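Phosphoglycerate dehydrogenase (Lactobacillus plantarum, PDB 3EVT) probably catalyses the NAD-dependent oxidation of D-3-phosphoglycerate to 3-phosphohydroxypyruvate, the first step of the phosphorylated route to serine. Local coordinates at residues 151-156 and 161-166; 143-148 and 177-182. All blocks are in the same frame, centred on the assembly; numbering follows the deposited sequence.

Contact 1 of 2, residues 151-156 and 161-166; sequences SLAAKA and MHVIGV
Ala-156 and Met-161 meet where helix 147-158 gives way to strand 162-167, within the first beta-alpha-beta unit of a Rossmann-type domain. Met-161 N donates to Ala-156 O over 2.9 Å with an N-H...O angle of 158°, approaching from 37° above the carbonyl plane. Such a bond, spanning five residues at a helix end, has the spacing of the 6→1 bond of a Schellman motif, and it ties the residue just before the strand to the final turns of the helix.

The methionine side chain continues from this bond. Its CB lies 3.4 Å from Ala-156 O, and CG stays beside the same oxygen, so the carbonyl is flanked by carbon as well as gripped by the N-H. The first torsion sets CG opposite the carbonyl carbon (chi1 -56°), which brings SD alongside Ala-156, 3.8 Å from Ala-156 CB. A bend at the last torsion then turns CE away from the helix; beyond the two segments, the side chain packs on Leu-135 and Phe-194.

Two residues on, Val-163 straddles the helix surface with its two methyls. CG1, set anti to the backbone N, meets Ala-153 CB at 3.9 Å, while CG2 reaches Ala-156 CB at 3.9 Å. Ala-156 CB therefore touches both SD and a valine methyl, and also packs on Leu-140 of the neighbouring strand 139-143. Because Ala-153 and Ala-156 are short, the backbones approach closely here: the CA atoms of Ala-153 and Val-163 are 6.1 Å apart. The chemistry is that of a buried seam of apolar side-chain packing between helix and sheet, with one polar element: the Ala-156 carbonyl, satisfied by the Met-161 amide that closes the turn.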
loop_
_atom_site.group_PDB
_atom_site.type_symbol
_atom_site.label_atom_id
_atom_site.label_comp_id
_atom_site.label_asym_id
_atom_site.label_seq_id
_atom_site.Cartn_x
_atom_site.Cartn_y
_atom_site.Cartn_z
ATOM N N SER A 151 8.107 8.878 -3.811
ATOM C CA SER A 151 7.490 8.199 -2.674
ATOM C C SER A 151 6.196 7.504 -3.104
ATOM O O SER A 151 5.920 6.410 -2.658
ATOM C CB SER A 151 7.338 9.117 -1.458
ATOM O OG SER A 151 6.136 9.862 -1.520
ATOM N N LEU A 152 5.444 8.105 -4.024
ATOM C CA LEU A 152 4.301 7.403 -4.627
ATOM C C LEU A 152 4.750 6.133 -5.366
ATOM O O LEU A 152 4.182 5.051 -5.150
ATOM C CB LEU A 152 3.489 8.310 -5.553
ATOM C CG LEU A 152 2.324 7.595 -6.279
ATOM C CD1 LEU A 152 1.370 6.848 -5.308
ATOM C CD2 LEU A 152 1.528 8.569 -7.201
ATOM N N ALA A 153 5.755 6.278 -6.246
ATOM C CA ALA A 153 6.421 5.135 -6.903
ATOM C C ALA A 153 6.836 3.988 -5.966
ATOM O O ALA A 153 6.631 2.792 -6.280
ATOM C CB ALA A 153 7.639 5.607 -7.687
ATOM N N ALA A 154 7.473 4.333 -4.848
ATOM C CA ALA A 154 7.914 3.310 -3.894
ATOM C C ALA A 154 6.701 2.531 -3.382
ATOM O O ALA A 154 6.735 1.304 -3.309
ATOM C CB ALA A 154 8.690 3.942 -2.700
ATOM N N LYS A 155 5.628 3.238 -3.005
ATOM C CA LYS A 155 4.485 2.500 -2.419
ATOM C C LYS A 155 3.745 1.649 -3.448
ATOM O O LYS A 155 3.394 0.507 -3.180
ATOM C CB LYS A 155 3.513 3.442 -1.737
ATOM C CG LYS A 155 4.050 4.151 -0.532
ATOM C CD LYS A 155 3.024 5.183 -0.042
ATOM C CE LYS A 155 3.724 6.168 0.856
ATOM N NZ LYS A 155 4.137 5.447 2.065
ATOM N N ALA A 156 3.537 2.208 -4.636
ATOM C CA ALA A 156 2.818 1.562 -5.700
ATOM C C ALA A 156 3.593 0.306 -6.093
ATOM O O ALA A 156 3.033 -0.780 -6.264
ATOM C CB ALA A 156 2.711 2.532 -6.894
ATOM N N MET A 161 2.504 -2.630 -8.415
ATOM C CA MET A 161 2.255 -1.827 -9.642
ATOM C C MET A 161 3.535 -1.681 -10.497
ATOM O O MET A 161 4.650 -1.709 -9.988
ATOM C CB MET A 161 1.660 -0.458 -9.325
ATOM C CG MET A 161 0.323 -0.437 -8.478
ATOM S SD MET A 161 -0.440 1.225 -8.512
ATOM C CE MET A 161 -1.443 0.983 -9.958
ATOM N N HIS A 162 3.366 -1.609 -11.810
ATOM C CA HIS A 162 4.467 -1.177 -12.673
ATOM C C HIS A 162 4.476 0.386 -12.845
ATOM O O HIS A 162 3.515 1.008 -13.312
ATOM C CB HIS A 162 4.444 -1.883 -14.028
ATOM C CG HIS A 162 5.630 -1.557 -14.875
ATOM N ND1 HIS A 162 6.884 -2.081 -14.632
ATOM C CD2 HIS A 162 5.762 -0.760 -15.961
ATOM C CE1 HIS A 162 7.738 -1.625 -15.532
ATOM N NE2 HIS A 162 7.085 -0.805 -16.338
ATOM N N VAL A 163 5.580 0.990 -12.462
ATOM C CA VAL A 163 5.623 2.451 -12.340
ATOM C C VAL A 163 6.584 3.146 -13.320
ATOM O O VAL A 163 7.798 2.927 -13.333
ATOM C CB VAL A 163 5.926 2.893 -10.897
ATOM C CG1 VAL A 163 5.550 4.329 -10.733
ATOM C CG2 VAL A 163 5.152 2.023 -9.896
ATOM N N ILE A 164 5.986 4.012 -14.115
ATOM C CA ILE A 164 6.697 4.829 -15.078
ATOM C C ILE A 164 6.515 6.288 -14.741
ATOM O O ILE A 164 5.384 6.722 -14.457
ATOM C CB ILE A 164 6.088 4.629 -16.479
ATOM C CG1 ILE A 164 6.035 3.136 -16.802
ATOM C CG2 ILE A 164 6.868 5.461 -17.533
ATOM C CD1 ILE A 164 5.744 2.871 -18.251
ATOM N N GLY A 165 7.615 7.035 -14.797
ATOM C CA GLY A 165 7.621 8.470 -14.465
ATOM C C GLY A 165 8.019 9.410 -15.609
ATOM O O GLY A 165 8.796 9.052 -16.473
ATOM N N VAL A 166 7.479 10.612 -15.638
ATOM C CA VAL A 166 7.797 11.506 -16.732
ATOM C C VAL A 166 8.566 12.678 -16.156
ATOM O O VAL A 166 8.057 13.304 -15.208
ATOM C CB VAL A 166 6.509 12.039 -17.447
ATOM C CG1 VAL A 166 6.868 12.888 -18.700
ATOM C CG2 VAL A 166 5.555 10.897 -17.794
#

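Contact 2 of 2, residues 143-148 and 177-182; sequences YGTGQI and HETVAF
The CA atoms of Tyr-143 and Phe-182 are 8.5 Å apart and those of Thr-145 and Thr-179 8.3 Å, because strand 162-167 separates strand 139-143 from the outermost strand 178-181. The setting is the glycine-rich turn of a Rossmann fold: Gly-144 and Gly-146 fit a GxGxxG pattern, and Gly-146 is the N-cap of helix 147-158. In related dehydrogenases this turn approaches the pyrophosphate of NAD, and the same role is probable here. Gly-144 has a positive phi (112°), where a side chain would run into the preceding carbonyl oxygen, and the chain there leaves the sheet for the helix.

The contact across this distance is made by side chains alone. The ring end of Tyr-143 comes nearer to Phe-182 and offers its edge: CD1 lies 4.2 Å from Phe-182 CE1, which sits near the plane of the tyrosine. This is apolar touching at one corner of each ring. Val-166 of the intervening strand packs against both rings. Elsewhere the tyrosine ring packs edge-to-face with Phe-209.

Nearer the turn, Thr-145 and Thr-179 point toward each other and share a first torsion near +60° (64° and 54°), which puts each CG2 opposite its own carbonyl carbon. Their hydroxyls are engaged elsewhere, Thr-145 OG1 with Asn-167 ND2 and Thr-179 OG1 with His-171 O. Thr-145 is thus tied to the end of strand 162-167 and Thr-179 to the loop after it, and what they present to one another is hydrocarbon: a loose approach of Thr-145 CG2 to Thr-179 CG2 at 4.5 Å.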
loop_
_atom_site.group_PDB
_atom_site.type_symbol
_atom_site.label_atom_id
_atom_site.label_comp_id
_atom_site.label_asym_id
_atom_site.label_seq_id
_atom_site.Cartn_x
_atom_site.Cartn_y
_atom_site.Cartn_z
ATOM N N TYR A 143 3.651 11.854 -13.771
ATOM C CA TYR A 143 4.317 13.043 -14.263
ATOM C C TYR A 143 4.881 13.811 -13.084
ATOM O O TYR A 143 4.118 14.342 -12.245
ATOM C CB TYR A 143 3.305 13.948 -15.019
ATOM C CG TYR A 143 2.876 13.448 -16.400
ATOM C CD1 TYR A 143 3.328 14.095 -17.567
ATOM C CD2 TYR A 143 1.993 12.363 -16.541
ATOM C CE1 TYR A 143 2.925 13.676 -18.819
ATOM C CE2 TYR A 143 1.590 11.922 -17.790
ATOM C CZ TYR A 143 2.072 12.596 -18.936
ATOM O OH TYR A 143 1.710 12.172 -20.202
ATOM N N GLY A 144 6.211 13.875 -13.018
ATOM C CA GLY A 144 6.869 14.458 -11.866
ATOM C C GLY A 144 7.603 13.383 -11.105
ATOM O O GLY A 144 6.975 12.552 -10.415
ATOM N N THR A 145 8.923 13.377 -11.198
ATOM C CA THR A 145 9.716 12.352 -10.523
ATOM C C THR A 145 10.543 12.981 -9.371
ATOM O O THR A 145 11.594 12.450 -8.964
ATOM C CB THR A 145 10.593 11.536 -11.526
ATOM O OG1 THR A 145 11.558 12.396 -12.152
ATOM C CG2 THR A 145 9.726 10.896 -12.615
ATOM N N GLY A 146 10.053 14.107 -8.849
ATOM C CA GLY A 146 10.615 14.690 -7.622
ATOM C C GLY A 146 10.315 13.813 -6.403
ATOM O O GLY A 146 9.926 12.636 -6.545
ATOM N N GLN A 147 10.483 14.375 -5.207
ATOM C CA GLN A 147 10.353 13.604 -3.973
ATOM C C GLN A 147 8.975 12.939 -3.875
ATOM O O GLN A 147 8.866 11.766 -3.514
ATOM C CB GLN A 147 10.527 14.543 -2.780
ATOM C CG GLN A 147 10.736 13.866 -1.417
ATOM C CD GLN A 147 10.220 14.740 -0.255
ATOM O OE1 GLN A 147 9.983 15.947 -0.424
ATOM N NE2 GLN A 147 10.012 14.132 0.909
ATOM N N ILE A 148 7.925 13.693 -4.174
ATOM C CA ILE A 148 6.554 13.146 -4.167
ATOM C C ILE A 148 6.361 11.973 -5.146
ATOM O O ILE A 148 5.916 10.887 -4.742
ATOM C CB ILE A 148 5.504 14.253 -4.415
ATOM C CG1 ILE A 148 5.388 15.155 -3.169
ATOM C CG2 ILE A 148 4.134 13.660 -4.784
ATOM C CD1 ILE A 148 4.827 16.511 -3.511
ATOM N N HIS A 177 10.258 2.152 -12.118
ATOM C CA HIS A 177 10.848 1.126 -12.971
ATOM C C HIS A 177 11.402 1.679 -14.294
ATOM O O HIS A 177 12.311 1.086 -14.868
ATOM C CB HIS A 177 9.827 0.079 -13.353
ATOM C CG HIS A 177 9.124 -0.527 -12.193
ATOM N ND1 HIS A 177 9.610 -1.630 -11.527
ATOM C CD2 HIS A 177 7.968 -0.192 -11.578
ATOM C CE1 HIS A 177 8.779 -1.948 -10.549
ATOM N NE2 HIS A 177 7.770 -1.098 -10.569
ATOM N N GLU A 178 10.772 2.718 -14.839
ATOM C CA GLU A 178 11.260 3.338 -16.046
ATOM C C GLU A 178 10.892 4.779 -15.943
ATOM O O GLU A 178 9.881 5.078 -15.334
ATOM C CB GLU A 178 10.528 2.830 -17.300
ATOM C CG GLU A 178 10.282 1.347 -17.394
ATOM C CD GLU A 178 9.408 0.986 -18.615
ATOM O OE1 GLU A 178 9.534 1.663 -19.662
ATOM O OE2 GLU A 178 8.577 0.047 -18.523
ATOM N N THR A 179 11.664 5.656 -16.592
ATOM C CA THR A 179 11.290 7.064 -16.720
ATOM C C THR A 179 11.326 7.480 -18.194
ATOM O O THR A 179 12.058 6.891 -18.973
ATOM C CB THR A 179 12.247 7.957 -15.955
ATOM O OG1 THR A 179 13.558 7.661 -16.387
ATOM C CG2 THR A 179 12.195 7.655 -14.487
ATOM N N VAL A 180 10.534 8.484 -18.569
ATOM C CA VAL A 180 10.553 9.009 -19.918
ATOM C C VAL A 180 10.574 10.525 -19.903
ATOM O O VAL A 180 10.158 11.149 -18.933
ATOM C CB VAL A 180 9.332 8.554 -20.728
ATOM C CG1 VAL A 180 9.295 7.024 -20.845
ATOM C CG2 VAL A 180 8.052 9.119 -20.142
ATOM N N ALA A 181 11.049 11.115 -20.998
ATOM C CA ALA A 181 11.028 12.564 -21.189
ATOM C C ALA A 181 9.630 12.993 -21.611
ATOM O O ALA A 181 8.908 12.213 -22.194
ATOM C CB ALA A 181 12.052 12.965 -22.269
ATOM N N PHE A 182 9.243 14.229 -21.335
ATOM C CA PHE A 182 7.924 14.737 -21.788
ATOM C C PHE A 182 7.568 14.459 -23.247
ATOM O O PHE A 182 6.390 14.277 -23.590
ATOM C CB PHE A 182 7.803 16.240 -21.538
ATOM C CG PHE A 182 7.740 16.611 -20.077
ATOM C CD1 PHE A 182 6.551 16.500 -19.372
ATOM C CD2 PHE A 182 8.865 17.070 -19.409
ATOM C CE1 PHE A 182 6.477 16.836 -18.047
ATOM C CE2 PHE A 182 8.797 17.426 -18.070
ATOM C CZ PHE A 182 7.602 17.303 -17.385
#

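Overall arrangement
From the N terminus, the chain first builds a separate five-strand parallel sheet between residues 3 and 88 and later reaches strand 139-143 of the seven-strand Rossmann-type sheet. Contact 2 opens at that strand's last residue and the turn that follows, and contact 1 opens within the ensuing helix, 147-158. Contact 1 closes first, a short loop ending on strand 162-167; contact 2 closes the wider one on strand 178-181, so the two nest without crossing. Contact 1 binds helix to sheet, whereas contact 2 bridges the glycine-rich turn and the sheet's edge. Their second segments lie on neighbouring parallel strands, joined by backbone pairing and by His-162 NE2 to Glu-178 OE2 at 2.8 Å, probably a hydrogen bond.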